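Local coordinates for protein putative Xylose isomerase (Rhodospirillum rubrum, PDB 3QXB) that binds iron and manganese ions in a xylose isomerase-like TIM barrel and probably works as an isomerase, at residues R118-T123 and Q170-L175; E162-A167 and T204-R209; Y54-T59 and E87-G92; A94-N99 and G132-S137; L34-L39 and I73-A78. All coordinates share one frame; numbering follows the deposited sequence.

The five contacts belong to one eight-stranded parallel barrel and its helices. Contacts 1 and 2 lie near the ends where strands 174-177 and 208-213 begin; their centres are 9 Å apart, and L175 O probably accepts a bond from R209 N (2.9 Å). Contacts 3 and 4 lie where strands 85-90 and 130-133 end, facing the metal site: the side chains of F90 and Y96 come within about 6 and 7 Å of the bound iron and manganese. G91 N and G132 O, 3.0 Å apart, join them, and both touch the second subunit. T123 OG1 and T89 OG1, 2.6 Å apart, tie contact 1 to contact 3. Contact 5, away from the metals, packs outer helices.

Contact 1. Residues R118-T123 and Q170-L175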
# COMPACT_ATOMS: atom_id res chain seq x y z
N ARG A 118 3.69 -3.92 -17.86
CA ARG A 118 4.12 -5.13 -17.16
C ARG A 118 2.94 -5.90 -16.57
O ARG A 118 2.92 -7.14 -16.62
CB ARG A 118 5.16 -4.77 -16.10
CG ARG A 118 6.48 -4.32 -16.73
CD ARG A 118 7.60 -4.06 -15.71
NE ARG A 118 8.03 -5.32 -15.10
CZ ARG A 118 8.89 -6.18 -15.64
NH1 ARG A 118 9.50 -5.92 -16.80
NH2 ARG A 118 9.20 -7.29 -14.99
N ALA A 119 1.96 -5.17 -16.03
CA ALA A 119 0.71 -5.82 -15.58
C ALA A 119 -0.02 -6.52 -16.71
O ALA A 119 -0.57 -7.62 -16.53
CB ALA A 119 -0.23 -4.78 -14.91
N ILE A 120 -0.06 -5.91 -17.89
CA ILE A 120 -0.61 -6.57 -19.06
C ILE A 120 0.20 -7.86 -19.39
O ILE A 120 -0.39 -8.90 -19.67
CB ILE A 120 -0.59 -5.61 -20.27
CG1 ILE A 120 -1.63 -4.50 -20.05
CG2 ILE A 120 -0.75 -6.38 -21.59
CD1 ILE A 120 -1.50 -3.26 -20.97
N ASP A 121 1.53 -7.79 -19.36
CA ASP A 121 2.35 -9.03 -19.55
C ASP A 121 1.97 -10.15 -18.57
O ASP A 121 1.68 -11.31 -18.94
CB ASP A 121 3.83 -8.74 -19.44
CG ASP A 121 4.36 -7.91 -20.57
OD1 ASP A 121 3.75 -7.84 -21.67
OD2 ASP A 121 5.40 -7.30 -20.37
N MSE A 122 1.93 -9.79 -17.30
CA MSE A 122 1.49 -10.76 -16.26
C MSE A 122 0.07 -11.30 -16.47
O MSE A 122 -0.25 -12.52 -16.33
CB MSE A 122 1.60 -10.04 -14.89
CG MSE A 122 1.43 -10.95 -13.65
SE MSE A 122 1.48 -9.80 -12.07
CE MSE A 122 -0.25 -9.13 -12.12
N THR A 123 -0.82 -10.40 -16.84
CA THR A 123 -2.22 -10.82 -17.08
C THR A 123 -2.30 -11.79 -18.28
O THR A 123 -3.02 -12.80 -18.22
CB THR A 123 -3.10 -9.59 -17.28
OG1 THR A 123 -2.99 -8.73 -16.12
CG2 THR A 123 -4.58 -10.02 -17.53
N GLN A 170 -1.19 -8.74 -26.95
CA GLN A 170 -0.95 -9.79 -25.96
C GLN A 170 -2.18 -10.70 -25.68
O GLN A 170 -2.11 -11.63 -24.90
CB GLN A 170 -0.44 -9.13 -24.67
CG GLN A 170 0.91 -8.32 -24.88
CD GLN A 170 1.97 -9.11 -25.66
OE1 GLN A 170 2.58 -8.65 -26.63
NE2 GLN A 170 2.15 -10.30 -25.27
N GLY A 171 -3.30 -10.44 -26.35
CA GLY A 171 -4.46 -11.32 -26.27
C GLY A 171 -5.52 -10.87 -25.29
O GLY A 171 -6.52 -11.55 -25.15
N LEU A 172 -5.37 -9.70 -24.64
CA LEU A 172 -6.38 -9.20 -23.72
C LEU A 172 -7.63 -8.67 -24.54
O LEU A 172 -7.52 -8.27 -25.69
CB LEU A 172 -5.80 -8.14 -22.74
CG LEU A 172 -5.03 -8.66 -21.49
CD1 LEU A 172 -3.76 -9.46 -21.82
CD2 LEU A 172 -4.59 -7.50 -20.53
N SER A 173 -8.79 -8.67 -23.91
CA SER A 173 -10.04 -8.17 -24.51
C SER A 173 -10.49 -6.82 -24.00
O SER A 173 -11.28 -6.17 -24.66
CB SER A 173 -11.17 -9.13 -24.17
OG SER A 173 -10.88 -10.37 -24.70
N MSE A 174 -10.00 -6.40 -22.83
CA MSE A 174 -10.48 -5.18 -22.18
C MSE A 174 -9.51 -4.60 -21.16
O MSE A 174 -8.73 -5.34 -20.50
CB MSE A 174 -11.87 -5.43 -21.55
CG MSE A 174 -12.57 -4.19 -21.04
SE MSE A 174 -14.42 -4.60 -20.48
CE MSE A 174 -15.23 -4.88 -22.19
N LEU A 175 -9.53 -3.27 -21.06
CA LEU A 175 -8.84 -2.56 -19.96
C LEU A 175 -9.88 -1.79 -19.14
O LEU A 175 -10.92 -1.35 -19.69
CB LEU A 175 -7.79 -1.61 -20.48
CG LEU A 175 -6.60 -2.19 -21.21
CD1 LEU A 175 -5.69 -1.00 -21.66
CD2 LEU A 175 -5.83 -3.27 -20.37
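The carboxylate of D121 meets the aliphatic part of Q170, with D121 OD1 4.3 Å from Q170 CG; its polar ends are engaged by other residues, OD1 by the hydroxyl of Y166 and OD2 by K117. A second flat group, the carbonyl of A119, is gripped from opposite faces of its plane: T123 OG1 (2.7 Å from A119 O) comes from one and T123 N from the other. The hydroxyl stands 37° out of that plane, and it also meets T89 OG1.

No hydrogen bond links the two segments; the contact is apolar. L172 sends its CD2 branch between two methyls of the helix, 3.9 Å from T123 CG2 and 4.1 Å from I120 CG2, while its CD1 lies beside the backbone O of I120. With chi1 of I120 at -70°, CG2 stands anti to the backbone N, from where it also meets Q170 CB at 4.1 Å. The other branch of I120 reaches L175, CD1 to CD2 being 4.4 Å. Replacing T123 by alanine would probably open a gap beside L172 CD2 and deprive A119 O and T89 OG1 of one partner each.

G171 ends helix 146-170 in a Schellman motif, turning the chain toward strand 174-177. Helix 106-125 packs on the entry to that strand, with T131 of strand 130-133 and A167 of helix 146-170 completing the buried cluster.

Contact 2. Residues E162-A167 and T204-R209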
# COMPACT_ATOMS: atom_id res chain seq x y z
N GLU A 162 -1.95 3.61 -26.65
CA GLU A 162 -0.83 2.72 -26.97
C GLU A 162 -0.88 1.39 -26.17
O GLU A 162 -0.57 0.32 -26.70
CB GLU A 162 0.47 3.42 -26.63
CG GLU A 162 1.61 3.01 -27.50
CD GLU A 162 2.90 3.83 -27.32
OE1 GLU A 162 2.91 4.94 -26.76
OE2 GLU A 162 3.93 3.33 -27.79
N LEU A 163 -1.22 1.51 -24.89
CA LEU A 163 -1.32 0.37 -24.00
C LEU A 163 -2.51 -0.54 -24.38
O LEU A 163 -2.39 -1.74 -24.28
CB LEU A 163 -1.40 0.81 -22.55
CG LEU A 163 -0.09 1.30 -21.93
CD1 LEU A 163 -0.40 2.05 -20.63
CD2 LEU A 163 0.83 0.13 -21.72
N ALA A 164 -3.62 0.03 -24.84
CA ALA A 164 -4.72 -0.79 -25.35
C ALA A 164 -4.27 -1.57 -26.61
O ALA A 164 -4.60 -2.74 -26.76
CB ALA A 164 -6.00 0.07 -25.61
N ALA A 165 -3.47 -0.95 -27.48
CA ALA A 165 -2.91 -1.64 -28.65
C ALA A 165 -1.99 -2.80 -28.23
O ALA A 165 -2.07 -3.90 -28.79
CB ALA A 165 -2.12 -0.66 -29.56
N TYR A 166 -1.14 -2.53 -27.24
CA TYR A 166 -0.30 -3.59 -26.69
C TYR A 166 -1.11 -4.74 -26.07
O TYR A 166 -0.82 -5.91 -26.30
CB TYR A 166 0.72 -3.01 -25.71
CG TYR A 166 1.69 -4.05 -25.19
CD1 TYR A 166 2.61 -4.63 -26.02
CD2 TYR A 166 1.69 -4.40 -23.85
CE1 TYR A 166 3.49 -5.55 -25.56
CE2 TYR A 166 2.57 -5.31 -23.38
CZ TYR A 166 3.48 -5.89 -24.22
OH TYR A 166 4.40 -6.83 -23.74
N ALA A 167 -2.14 -4.41 -25.29
CA ALA A 167 -2.96 -5.41 -24.63
C ALA A 167 -3.60 -6.28 -25.71
O ALA A 167 -3.56 -7.50 -25.59
CB ALA A 167 -4.05 -4.76 -23.74
N THR A 204 -9.36 3.11 -29.37
CA THR A 204 -8.59 2.04 -28.68
C THR A 204 -8.83 0.72 -29.40
O THR A 204 -9.94 0.44 -29.87
CB THR A 204 -8.92 1.96 -27.17
OG1 THR A 204 -10.31 1.73 -26.97
CG2 THR A 204 -8.52 3.25 -26.44
N GLU A 205 -7.77 -0.09 -29.54
CA GLU A 205 -7.87 -1.35 -30.32
C GLU A 205 -8.71 -2.41 -29.60
O GLU A 205 -9.30 -3.27 -30.23
CB GLU A 205 -6.47 -1.86 -30.68
CG GLU A 205 -5.82 -0.94 -31.68
CD GLU A 205 -4.53 -1.42 -32.29
OE1 GLU A 205 -4.24 -2.63 -32.24
OE2 GLU A 205 -3.82 -0.55 -32.86
N ILE A 206 -8.80 -2.29 -28.28
CA ILE A 206 -9.76 -3.00 -27.47
C ILE A 206 -10.48 -1.95 -26.59
O ILE A 206 -9.97 -0.87 -26.34
CB ILE A 206 -9.09 -4.14 -26.59
CG1 ILE A 206 -7.97 -3.55 -25.74
CG2 ILE A 206 -8.61 -5.31 -27.48
CD1 ILE A 206 -7.45 -4.42 -24.53
N PRO A 207 -11.68 -2.28 -26.12
CA PRO A 207 -12.38 -1.30 -25.30
C PRO A 207 -11.69 -0.98 -23.97
O PRO A 207 -11.12 -1.87 -23.33
CB PRO A 207 -13.73 -1.96 -25.05
CG PRO A 207 -13.44 -3.46 -25.29
CD PRO A 207 -12.51 -3.47 -26.41
N VAL A 208 -11.75 0.28 -23.58
CA VAL A 208 -11.36 0.71 -22.23
C VAL A 208 -12.67 1.11 -21.58
O VAL A 208 -13.46 1.90 -22.13
CB VAL A 208 -10.34 1.88 -22.27
CG1 VAL A 208 -9.98 2.42 -20.87
CG2 VAL A 208 -9.09 1.45 -23.04
N ARG A 209 -12.95 0.53 -20.43
CA ARG A 209 -14.24 0.71 -19.78
C ARG A 209 -14.01 1.12 -18.33
O ARG A 209 -12.88 1.15 -17.84
CB ARG A 209 -15.05 -0.60 -19.86
CG ARG A 209 -15.51 -0.97 -21.28
CD ARG A 209 -16.61 -0.02 -21.78
NE ARG A 209 -16.97 -0.28 -23.16
CZ ARG A 209 -16.47 0.38 -24.21
NH1 ARG A 209 -15.53 1.33 -24.08
NH2 ARG A 209 -16.89 0.05 -25.41
O HOH W 1 -2.38 -4.15 -31.29
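Apolar packing joins A164 and A167 to T204, I206 and V208. The methyl of A164 is the central piece: its CB sits 3.8 Å from T204 CB, 4.1 Å from I206 CG1 and 4.2 Å from V208 CG2. I206 extends along the helix, CG1 lying beside the carbonyl O of A164 and CD1 ending 3.5 Å from A167 CB. Its chi1 of 55° holds CG1 between the backbone N and the carbonyl carbon, which directs CD1 at A167. Small alanines on this helix face let the incoming chain lie close, A165 CA being 5.2 Å from E205 CA.

In the TIM barrel this is the seam between helix 146-170 and the turn leading into strand 208-213, whose neighbour is strand 174-177; L175 of that strand touches A164 as well.

No direct hydrogen bond crosses the seam; one water bridges it, donating to both A165 O, at 2.5 Å, and E205 OE1, at 2.6 Å, while the E205 carboxylate rests against A165 CB.

Within 204-209, T204 OG1 donates to I206 O from 38° above the carbonyl plane, and the guanidinium of R209 folds back, its NH1 donating to V208 O while one face lies against P207 CB.

Contact 3. Residues Y54-T59 and E87-G92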
# COMPACT_ATOMS: atom_id res chain seq x y z
N TYR A 54 -8.19 -10.88 -9.55
CA TYR A 54 -6.89 -11.11 -8.97
C TYR A 54 -6.25 -9.76 -8.74
O TYR A 54 -6.42 -8.88 -9.57
CB TYR A 54 -6.08 -11.95 -9.94
CG TYR A 54 -4.65 -12.29 -9.53
CD1 TYR A 54 -4.37 -13.42 -8.75
CD2 TYR A 54 -3.59 -11.53 -9.97
CE1 TYR A 54 -3.04 -13.74 -8.40
CE2 TYR A 54 -2.30 -11.87 -9.66
CZ TYR A 54 -2.03 -12.97 -8.86
OH TYR A 54 -0.67 -13.25 -8.54
N THR A 55 -5.56 -9.56 -7.62
CA THR A 55 -4.96 -8.25 -7.30
C THR A 55 -3.43 -8.23 -7.60
O THR A 55 -2.72 -9.20 -7.31
CB THR A 55 -5.22 -7.85 -5.82
OG1 THR A 55 -4.60 -6.58 -5.52
CG2 THR A 55 -4.67 -8.91 -4.82
N TYR A 56 -2.93 -7.13 -8.14
CA TYR A 56 -1.47 -6.94 -8.30
C TYR A 56 -0.73 -7.07 -6.94
O TYR A 56 0.45 -7.33 -6.92
CB TYR A 56 -1.15 -5.57 -8.83
CG TYR A 56 -1.68 -5.17 -10.22
CD1 TYR A 56 -2.51 -5.99 -10.98
CD2 TYR A 56 -1.40 -3.92 -10.71
CE1 TYR A 56 -2.98 -5.56 -12.21
CE2 TYR A 56 -1.91 -3.47 -11.92
CZ TYR A 56 -2.68 -4.27 -12.67
OH TYR A 56 -3.13 -3.81 -13.92
N ASP A 57 -1.44 -6.87 -5.83
CA ASP A 57 -0.91 -7.01 -4.47
C ASP A 57 -0.48 -8.45 -4.10
O ASP A 57 0.08 -8.65 -3.04
CB ASP A 57 -1.90 -6.45 -3.42
CG ASP A 57 -1.88 -4.91 -3.31
OD1 ASP A 57 -1.04 -4.22 -3.95
OD2 ASP A 57 -2.72 -4.35 -2.58
N LEU A 58 -0.75 -9.45 -4.94
CA LEU A 58 -0.27 -10.81 -4.68
C LEU A 58 1.01 -11.08 -5.45
O LEU A 58 1.89 -11.73 -4.93
CB LEU A 58 -1.32 -11.86 -5.06
CG LEU A 58 -2.48 -12.07 -4.10
CD1 LEU A 58 -3.59 -12.95 -4.77
CD2 LEU A 58 -1.99 -12.73 -2.86
N THR A 59 1.13 -10.52 -6.67
CA THR A 59 2.32 -10.63 -7.47
C THR A 59 2.58 -9.29 -8.19
O THR A 59 1.80 -8.90 -9.08
CB THR A 59 2.25 -11.85 -8.51
OG1 THR A 59 1.20 -11.66 -9.41
CG2 THR A 59 2.09 -13.23 -7.83
N GLU A 87 -11.70 -13.28 -13.94
CA GLU A 87 -12.17 -12.35 -14.95
C GLU A 87 -11.22 -11.20 -15.28
O GLU A 87 -11.21 -10.68 -16.43
CB GLU A 87 -13.55 -11.80 -14.53
CG GLU A 87 -14.58 -12.91 -14.49
CD GLU A 87 -16.01 -12.43 -14.26
OE1 GLU A 87 -16.24 -11.65 -13.32
OE2 GLU A 87 -16.88 -12.84 -15.04
N SER A 88 -10.41 -10.80 -14.31
CA SER A 88 -9.52 -9.69 -14.51
C SER A 88 -8.52 -9.68 -13.40
O SER A 88 -8.69 -10.33 -12.38
CB SER A 88 -10.25 -8.35 -14.50
OG SER A 88 -11.10 -8.23 -13.37
N THR A 89 -7.45 -8.95 -13.64
CA THR A 89 -6.46 -8.61 -12.66
C THR A 89 -6.68 -7.14 -12.46
O THR A 89 -7.30 -6.47 -13.30
CB THR A 89 -4.98 -8.84 -13.11
OG1 THR A 89 -4.69 -8.08 -14.28
CG2 THR A 89 -4.68 -10.34 -13.35
N PHE A 90 -6.22 -6.62 -11.32
CA PHE A 90 -6.48 -5.23 -10.97
C PHE A 90 -5.47 -4.71 -9.99
O PHE A 90 -5.07 -5.42 -9.09
CB PHE A 90 -7.87 -5.07 -10.38
CG PHE A 90 -8.55 -3.77 -10.79
CD1 PHE A 90 -9.26 -3.70 -11.96
CD2 PHE A 90 -8.44 -2.62 -10.00
CE1 PHE A 90 -9.82 -2.52 -12.39
CE2 PHE A 90 -9.02 -1.44 -10.42
CZ PHE A 90 -9.71 -1.40 -11.59
N GLY A 91 -5.14 -3.42 -10.12
CA GLY A 91 -4.30 -2.69 -9.15
C GLY A 91 -4.81 -2.74 -7.73
O GLY A 91 -6.04 -2.76 -7.48
N GLY A 92 -3.85 -2.77 -6.82
CA GLY A 92 -4.12 -2.74 -5.39
C GLY A 92 -3.33 -1.61 -4.75
O GLY A 92 -3.07 -0.57 -5.39
O HOH W 2 -6.94 -5.10 -6.36
O HOH W 3 -0.96 -3.20 -6.39
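Y54 and T55 pair in parallel register with T89 and F90, the touching parts running 20° apart, with hydrogen bonds from Y54 N to S88 O (2.9 Å) and from Y56 N to F90 O (2.9 Å) and a weak one from F90 N to Y54 O. Strands 51-55 and 85-90 belong to one beta-alpha-beta unit of the TIM barrel, linked through helix 65-81.

Beyond the pairing, the Y56 ring lies flat on the backbone that leaves strand 85-90. G91 CA makes a CH-pi contact 3.7 Å from the centroid of the Y56 ring, 20° off its normal, and F90 C lies over the same face nearer the rim. T89 OG1 comes at the ring edge, and both it and Y56 OH bond to T131 OG1. T89 CG2 meets Y54 CD2 obliquely at 3.7 Å.

F90 faces the barrel interior, where its ring meets that of the metal ligand H244 edge-to-face. T55 OG1 accepts from D57 N in an ST turn, and the D57 carboxylate lies against G92, the N-cap of the next helix; OD2 also accepts from L93 N. One water donates to D57 OD1 at 2.6 Å and accepts from G92 N at 3.0 Å.

Contact 4. Residues A94-N99 and G132-S137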
# COMPACT_ATOMS: atom_id res chain seq x y z
N ALA A 94 -0.17 -1.38 -3.41
CA ALA A 94 1.23 -1.17 -3.84
C ALA A 94 1.26 -0.23 -5.07
O ALA A 94 2.04 0.74 -5.12
CB ALA A 94 1.90 -2.49 -4.15
N SER A 95 0.36 -0.53 -6.01
CA SER A 95 0.20 0.23 -7.23
C SER A 95 -0.31 1.63 -6.97
O SER A 95 0.20 2.58 -7.53
CB SER A 95 -0.78 -0.48 -8.21
OG SER A 95 -0.98 0.33 -9.39
N TYR A 96 -1.32 1.76 -6.12
CA TYR A 96 -2.01 3.04 -5.91
C TYR A 96 -1.18 4.02 -5.13
O TYR A 96 -1.51 5.19 -5.12
CB TYR A 96 -3.34 2.82 -5.19
CG TYR A 96 -4.25 4.03 -5.19
CD1 TYR A 96 -4.69 4.61 -6.39
CD2 TYR A 96 -4.67 4.62 -3.98
CE1 TYR A 96 -5.54 5.71 -6.37
CE2 TYR A 96 -5.53 5.74 -3.97
CZ TYR A 96 -5.97 6.26 -5.17
OH TYR A 96 -6.79 7.36 -5.15
N THR A 97 -0.13 3.52 -4.47
CA THR A 97 0.86 4.36 -3.77
C THR A 97 1.53 5.43 -4.66
O THR A 97 1.92 6.50 -4.16
CB THR A 97 1.93 3.44 -3.11
OG1 THR A 97 1.30 2.72 -2.05
CG2 THR A 97 3.09 4.20 -2.54
N TYR A 98 1.61 5.16 -5.97
CA TYR A 98 2.32 6.02 -6.92
C TYR A 98 1.33 6.75 -7.82
O TYR A 98 0.13 6.38 -7.88
CB TYR A 98 3.32 5.16 -7.70
CG TYR A 98 4.36 4.53 -6.73
CD1 TYR A 98 5.34 5.27 -6.17
CD2 TYR A 98 4.25 3.22 -6.33
CE1 TYR A 98 6.28 4.72 -5.27
CE2 TYR A 98 5.16 2.65 -5.43
CZ TYR A 98 6.16 3.40 -4.91
OH TYR A 98 7.03 2.83 -3.99
N ASN A 99 1.83 7.76 -8.51
CA ASN A 99 1.03 8.72 -9.25
C ASN A 99 0.81 8.32 -10.70
O ASN A 99 -0.14 8.76 -11.32
CB ASN A 99 1.62 10.13 -9.14
CG ASN A 99 1.39 10.75 -7.75
OD1 ASN A 99 1.80 10.18 -6.78
ND2 ASN A 99 0.74 11.94 -7.67
N GLY A 132 -7.04 -3.68 -15.13
CA GLY A 132 -7.32 -2.28 -14.93
C GLY A 132 -6.74 -1.71 -13.64
O GLY A 132 -6.13 -2.44 -12.82
N MSE A 133 -6.91 -0.41 -13.48
CA MSE A 133 -6.45 0.31 -12.32
C MSE A 133 -7.05 1.72 -12.32
O MSE A 133 -7.60 2.16 -13.35
CB MSE A 133 -4.91 0.38 -12.32
CG MSE A 133 -4.32 0.99 -13.61
SE MSE A 133 -2.39 1.05 -13.78
CE MSE A 133 -2.08 2.57 -12.67
N PRO A 134 -6.92 2.44 -11.20
CA PRO A 134 -7.17 3.88 -11.23
C PRO A 134 -6.19 4.53 -12.18
O PRO A 134 -5.09 4.03 -12.41
CB PRO A 134 -6.92 4.33 -9.78
CG PRO A 134 -6.96 3.04 -8.95
CD PRO A 134 -6.59 1.93 -9.85
N PHE A 135 -6.60 5.65 -12.74
CA PHE A 135 -5.89 6.28 -13.83
C PHE A 135 -4.56 6.89 -13.40
O PHE A 135 -3.62 6.95 -14.19
CB PHE A 135 -6.79 7.36 -14.45
CG PHE A 135 -6.43 7.75 -15.85
CD1 PHE A 135 -6.50 6.84 -16.88
CD2 PHE A 135 -6.12 9.05 -16.15
CE1 PHE A 135 -6.26 7.22 -18.17
CE2 PHE A 135 -5.84 9.42 -17.46
CZ PHE A 135 -5.90 8.51 -18.45
N GLY A 136 -4.49 7.38 -12.17
CA GLY A 136 -3.28 8.07 -11.68
C GLY A 136 -3.61 9.29 -10.87
O GLY A 136 -4.79 9.55 -10.57
N SER A 137 -2.59 10.06 -10.51
CA SER A 137 -2.76 11.09 -9.52
C SER A 137 -1.91 12.31 -9.78
O SER A 137 -0.73 12.18 -10.07
CB SER A 137 -2.39 10.47 -8.16
OG SER A 137 -2.62 11.35 -7.10
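N99 and S137 hold the two segments together with a pair of hydrogen bonds, one from the backbone and one from the side chain. S137 N reaches N99 O at 2.9 Å in the carbonyl plane and on a lone pair. N99 ND2 in turn donates to S137 O at 2.8 Å, but this donor stands above the carbonyl plane, 71° out of it. The amide gets there because CG of N99 is anti to the carbonyl carbon (chi1 -73°), so that CB and CG lie alongside S137 O and CB. ND2 has a second acceptor in K31 O of the second subunit. An aspartate in place of N99 would probably lose both donor bonds and set a carboxylate oxygen against these two carbonyls.

G136 passes close to the N99 carbonyl, its CA 3.2 Å from N99 O; its positive phi of 138° suits a residue without a side chain. The Y96 ring and P134 meet obliquely, Y96 CD1 3.8 Å from P134 CG, while Y96 OH bonds to E185, which also takes the hydroxyl of S137. Deeper in, the terminal methyl CE of M133, a selenomethionine, approaches S95 OG at 4.1 Å; that hydroxyl is bonded to H115.

K31 of the second subunit makes a cation-pi contact with Y96, and with T97, Y98 and N99 also touching that subunit, helix 93-96 and the turn after it line the interface. They lie against the chain leaving strand 130-133, at the metal-binding end of the TIM barrel, with helix 106-125 behind M133 and P134 close to the metal ligand E178.

Contact 5. Residues L34-L39 and I73-A78; sequences LEPDRL and IAYAKA
Y75 lies across the start of helix 36-46 and ends at the carbonyl of L34. From CB the ring is set anti to the carbonyl carbon (chi1 -74°), which carries it out of its own helix toward P36. CD1 meets the proline first, 3.8 Å from P36 CA and 3.9 Å from P36 CB. CE1 also touches L39, whose CD2 is 4.0 Å away at an oblique angle. On the far edge, CE2 packs near T59. CZ brings the hydroxyl to L34, where Y75 OH lies 2.6 Å from L34 O, a weak and not settled hydrogen bond, with CB and CD2 of the leucine nearby.

Over one face of the ring stands P36 CG, a CH-pi contact 4.2 Å from the centroid of Y75 and 21° off its normal. The proline is wedged further between helix residues, its CG meeting A74 CB and its CB meeting A78 CB at 3.8 Å. Beside it, D37 OD1 lies against A78 CB, and a water donates to both D37 OD1 (2.6 Å) and A78 O. E35 caps the helix, its OE1 accepting from R38 N nearly along the C-O axis.

Here the N-terminal turn of one outer helix packs against the middle of the next, helix 65-81. Such side-by-side packing of successive helices, each following its own strand, is the outer layer of a TIM barrel.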
# COMPACT_ATOMS: atom_id res chain seq x y z
N LEU A 34 -1.53 -17.56 0.78
CA LEU A 34 -0.73 -17.37 -0.41
C LEU A 34 -0.53 -18.63 -1.24
O LEU A 34 -0.20 -18.52 -2.39
CB LEU A 34 0.66 -16.78 -0.04
CG LEU A 34 0.74 -15.35 0.50
CD1 LEU A 34 2.22 -15.01 0.64
CD2 LEU A 34 0.06 -14.36 -0.38
N GLU A 35 -0.74 -19.81 -0.67
CA GLU A 35 -0.56 -21.05 -1.42
C GLU A 35 -1.66 -21.18 -2.45
O GLU A 35 -2.82 -21.14 -2.09
CB GLU A 35 -0.57 -22.24 -0.47
CG GLU A 35 0.18 -23.42 -1.00
CD GLU A 35 -0.61 -24.37 -1.83
OE1 GLU A 35 -1.76 -24.09 -2.22
OE2 GLU A 35 -0.04 -25.44 -2.13
N PRO A 36 -1.30 -21.33 -3.74
CA PRO A 36 -2.32 -21.16 -4.74
C PRO A 36 -3.57 -22.07 -4.60
O PRO A 36 -4.69 -21.58 -4.68
CB PRO A 36 -1.56 -21.37 -6.06
CG PRO A 36 -0.18 -20.82 -5.75
CD PRO A 36 0.06 -21.30 -4.34
N ASP A 37 -3.37 -23.35 -4.34
CA ASP A 37 -4.47 -24.24 -4.18
C ASP A 37 -5.27 -23.97 -2.89
O ASP A 37 -6.46 -24.21 -2.88
CB ASP A 37 -4.01 -25.70 -4.20
CG ASP A 37 -3.63 -26.17 -5.58
OD1 ASP A 37 -4.32 -25.87 -6.61
OD2 ASP A 37 -2.64 -26.90 -5.63
N ARG A 38 -4.62 -23.49 -1.83
CA ARG A 38 -5.36 -23.17 -0.58
C ARG A 38 -6.24 -21.94 -0.84
O ARG A 38 -7.38 -21.91 -0.39
CB ARG A 38 -4.40 -22.89 0.61
CG ARG A 38 -4.92 -21.91 1.77
CD ARG A 38 -5.60 -22.55 3.05
NE ARG A 38 -7.06 -22.31 3.19
CZ ARG A 38 -7.75 -22.19 4.36
NH1 ARG A 38 -7.13 -22.24 5.55
NH2 ARG A 38 -9.07 -21.97 4.33
N LEU A 39 -5.71 -20.96 -1.57
CA LEU A 39 -6.48 -19.72 -1.88
C LEU A 39 -7.69 -20.05 -2.74
O LEU A 39 -8.82 -19.66 -2.44
CB LEU A 39 -5.63 -18.62 -2.54
CG LEU A 39 -6.24 -17.21 -2.67
CD1 LEU A 39 -6.91 -16.70 -1.39
CD2 LEU A 39 -5.24 -16.17 -3.16
N ILE A 73 1.17 -17.50 -12.84
CA ILE A 73 0.64 -18.67 -13.53
C ILE A 73 0.17 -19.78 -12.58
O ILE A 73 -0.86 -20.39 -12.81
CB ILE A 73 1.63 -19.22 -14.58
CG1 ILE A 73 1.72 -18.26 -15.77
CG2 ILE A 73 1.21 -20.63 -15.08
CD1 ILE A 73 2.92 -18.50 -16.67
N ALA A 74 0.90 -20.03 -11.50
CA ALA A 74 0.45 -20.99 -10.49
C ALA A 74 -0.91 -20.62 -9.88
O ALA A 74 -1.75 -21.49 -9.71
CB ALA A 74 1.53 -21.22 -9.38
N TYR A 75 -1.13 -19.35 -9.56
CA TYR A 75 -2.48 -18.91 -9.15
C TYR A 75 -3.50 -19.14 -10.26
O TYR A 75 -4.56 -19.73 -10.01
CB TYR A 75 -2.51 -17.43 -8.74
CG TYR A 75 -1.89 -17.15 -7.39
CD1 TYR A 75 -2.47 -17.62 -6.23
CD2 TYR A 75 -0.76 -16.36 -7.29
CE1 TYR A 75 -1.90 -17.35 -4.98
CE2 TYR A 75 -0.20 -16.07 -6.05
CZ TYR A 75 -0.78 -16.58 -4.90
OH TYR A 75 -0.21 -16.31 -3.68
N ALA A 76 -3.20 -18.73 -11.49
CA ALA A 76 -4.19 -18.95 -12.61
C ALA A 76 -4.57 -20.39 -12.76
O ALA A 76 -5.77 -20.74 -12.88
CB ALA A 76 -3.66 -18.37 -13.94
N LYS A 77 -3.59 -21.27 -12.70
CA LYS A 77 -3.84 -22.69 -12.86
C LYS A 77 -4.64 -23.27 -11.71
O LYS A 77 -5.53 -24.11 -11.92
CB LYS A 77 -2.52 -23.45 -13.05
CG LYS A 77 -2.59 -24.97 -13.19
CD LYS A 77 -1.20 -25.58 -13.55
CE LYS A 77 -1.25 -27.07 -13.97
NZ LYS A 77 -1.87 -27.94 -12.93
N ALA A 78 -4.32 -22.88 -10.49
CA ALA A 78 -5.03 -23.39 -9.33
C ALA A 78 -6.49 -22.93 -9.36
O ALA A 78 -7.39 -23.71 -9.05
CB ALA A 78 -4.35 -22.94 -8.03
O HOH W 4 -6.84 -25.64 -7.21